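Local coordinates for protein tryptophan halogenase (Shewanella frigidimarina, PDB 2PYX) that probably acts as a flavin-dependent monooxygenase of the tryptophan halogenase family, binding FAD and likely tryptophan for halogenation, at residues S71-D76 against Q179-H184. Sequence-based numbering, arbitrary orientation.
Sequences SKIGID and QLLTEH
His184 reaches from helix 174-187 to the C-terminal end of helix 65-73 and donates a hydrogen bond from NE2 to Ile73 O, 2.8 Å long. The bond is bent, with an angle of 142° at the hydrogen. NE2 sits above the carbonyl plane of Ile73, and the oxygen is tilted 24° from the imidazole plane. A chi1 of -179° sets CG of His184 anti to the backbone N, on the side of the Ile73-Ile75 turn. Ile75 covers one ring face: its CD1 makes a CH-pi contact 3.5 Å from the centroid and lies 3.3 Å from His184 CG, displaced toward the rim. Ile73 CG2 packs 3.5 Å from His184 CD2. Replacing His184 with an alanine would probably leave Ile73 O without this donor and open a gap beneath Ile75 CD1.

Beyond the ring, apolar side chains join the two segments. Ile73 CD1 meets Leu181 CD2 at 4.1 Å, the two side chains crossing at about a right angle. Ile75 CG2 lies 4.2 Å from Leu180 CD2. Leu181 also touches Trp20 and Ile21 of helix 16-31, and Ile75 touches Phe80 of helix 77-83. Gly74 has positive phi, where a CB would strike the preceding carbonyl oxygen. Ile75 follows this turn, and its CD1 lies over the ring face. Asp76 is the N-cap of helix 77-83, its OD1 accepting from Asp79 N.

Gly74 is the C' residue of a Schellman motif that ends helix 65-73; its N bonds Ser71 O. The histidine thus ties a Schellman-terminated helix to helix 174-187. The side chain of Leu181 lies about 5 Å from that of Thr17, predicted to bind FAD, consistent with a place beside the Rossmann-type FAD-binding region.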
loop_
_atom_site.group_PDB
_atom_site.type_symbol
_atom_site.label_atom_id
_atom_site.label_comp_id
_atom_site.label_asym_id
_atom_site.label_seq_id
_atom_site.Cartn_x
_atom_site.Cartn_y
_atom_site.Cartn_z
ATOM N N SER A 71 -1.292 -12.117 -10.709
ATOM C CA SER A 71 -1.234 -12.720 -12.026
ATOM C C SER A 71 0.151 -13.329 -12.337
ATOM O O SER A 71 0.265 -14.475 -12.813
ATOM C CB SER A 71 -1.535 -11.645 -13.063
ATOM O OG SER A 71 -1.512 -12.197 -14.377
ATOM N N LYS A 72 1.216 -12.590 -12.015
ATOM C CA LYS A 72 2.585 -13.085 -12.201
ATOM C C LYS A 72 2.877 -14.327 -11.367
ATOM O O LYS A 72 3.500 -15.280 -11.863
ATOM C CB LYS A 72 3.589 -11.998 -11.868
ATOM C CG LYS A 72 3.689 -10.877 -12.884
ATOM C CD LYS A 72 4.824 -9.944 -12.558
ATOM C CE LYS A 72 4.572 -9.118 -11.293
ATOM N NZ LYS A 72 5.748 -8.282 -10.952
ATOM N N ILE A 73 2.399 -14.353 -10.134
ATOM C CA ILE A 73 2.581 -15.541 -9.278
ATOM C C ILE A 73 1.801 -16.730 -9.800
ATOM O O ILE A 73 2.227 -17.875 -9.619
ATOM C CB ILE A 73 2.189 -15.221 -7.829
ATOM C CG1 ILE A 73 3.171 -14.188 -7.256
ATOM C CG2 ILE A 73 2.142 -16.451 -6.944
ATOM C CD1 ILE A 73 2.904 -13.727 -5.850
ATOM N N GLY A 74 0.673 -16.458 -10.451
ATOM C CA GLY A 74 -0.145 -17.476 -11.065
ATOM C C GLY A 74 -1.402 -17.824 -10.306
ATOM O O GLY A 74 -1.941 -18.936 -10.458
ATOM N N ILE A 75 -1.878 -16.894 -9.482
ATOM C CA ILE A 75 -3.094 -17.057 -8.690
ATOM C C ILE A 75 -4.309 -16.640 -9.521
ATOM O O ILE A 75 -4.302 -15.612 -10.226
ATOM C CB ILE A 75 -3.035 -16.206 -7.378
ATOM C CG1 ILE A 75 -1.802 -16.558 -6.540
ATOM C CG2 ILE A 75 -4.312 -16.391 -6.562
ATOM C CD1 ILE A 75 -1.654 -17.950 -6.189
ATOM N N ASP A 76 -5.338 -17.486 -9.468
ATOM C CA ASP A 76 -6.617 -17.225 -10.112
ATOM C C ASP A 76 -7.393 -16.197 -9.263
ATOM O O ASP A 76 -7.462 -16.318 -8.043
ATOM C CB ASP A 76 -7.354 -18.564 -10.233
ATOM C CG ASP A 76 -8.752 -18.435 -10.790
ATOM O OD1 ASP A 76 -9.651 -17.918 -10.080
ATOM O OD2 ASP A 76 -8.965 -18.906 -11.933
ATOM N N GLN A 179 -1.633 -17.776 3.747
ATOM C CA GLN A 179 -1.920 -19.215 3.660
ATOM C C GLN A 179 -2.113 -19.680 2.221
ATOM O O GLN A 179 -1.580 -20.704 1.798
ATOM C CB GLN A 179 -3.128 -19.591 4.501
ATOM C CG GLN A 179 -3.368 -21.108 4.576
ATOM C CD GLN A 179 -2.131 -21.911 4.993
ATOM O OE1 GLN A 179 -1.473 -21.603 5.991
ATOM N NE2 GLN A 179 -1.809 -22.952 4.220
ATOM N N LEU A 180 -2.859 -18.897 1.447
ATOM C CA LEU A 180 -3.027 -19.219 0.031
ATOM C C LEU A 180 -1.677 -19.257 -0.695
ATOM O O LEU A 180 -1.388 -20.152 -1.464
ATOM C CB LEU A 180 -3.984 -18.225 -0.633
ATOM C CG LEU A 180 -4.173 -18.238 -2.146
ATOM C CD1 LEU A 180 -4.430 -19.637 -2.633
ATOM C CD2 LEU A 180 -5.324 -17.369 -2.578
ATOM N N LEU A 181 -0.842 -18.267 -0.423
ATOM C CA LEU A 181 0.465 -18.192 -1.073
ATOM C C LEU A 181 1.380 -19.361 -0.642
ATOM O O LEU A 181 2.140 -19.900 -1.443
ATOM C CB LEU A 181 1.163 -16.865 -0.743
ATOM C CG LEU A 181 0.519 -15.649 -1.416
ATOM C CD1 LEU A 181 1.088 -14.390 -0.774
ATOM C CD2 LEU A 181 0.728 -15.667 -2.942
ATOM N N THR A 182 1.309 -19.739 0.636
ATOM C CA THR A 182 2.108 -20.860 1.113
ATOM C C THR A 182 1.785 -22.109 0.304
ATOM O O THR A 182 2.668 -22.821 -0.149
ATOM C CB THR A 182 1.769 -21.144 2.579
ATOM O OG1 THR A 182 2.168 -20.031 3.409
ATOM C CG2 THR A 182 2.465 -22.433 3.055
ATOM N N GLU A 183 0.478 -22.330 0.139
ATOM C CA GLU A 183 -0.012 -23.481 -0.637
ATOM C C GLU A 183 0.441 -23.397 -2.090
ATOM O O GLU A 183 1.010 -24.332 -2.624
ATOM C CB GLU A 183 -1.551 -23.572 -0.557
ATOM C CG GLU A 183 -2.057 -23.834 0.842
ATOM C CD GLU A 183 -3.514 -23.434 1.120
ATOM O OE1 GLU A 183 -4.208 -22.830 0.244
ATOM O OE2 GLU A 183 -3.947 -23.706 2.278
ATOM N N HIS A 184 0.224 -22.254 -2.723
ATOM C CA HIS A 184 0.608 -22.118 -4.104
ATOM C C HIS A 184 2.112 -22.247 -4.299
ATOM O O HIS A 184 2.586 -22.948 -5.195
ATOM C CB HIS A 184 0.128 -20.789 -4.606
ATOM C CG HIS A 184 0.441 -20.542 -6.038
ATOM N ND1 HIS A 184 -0.352 -21.016 -7.067
ATOM C CD2 HIS A 184 1.457 -19.865 -6.619
ATOM C CE1 HIS A 184 0.169 -20.630 -8.221
ATOM N NE2 HIS A 184 1.270 -19.936 -7.978
#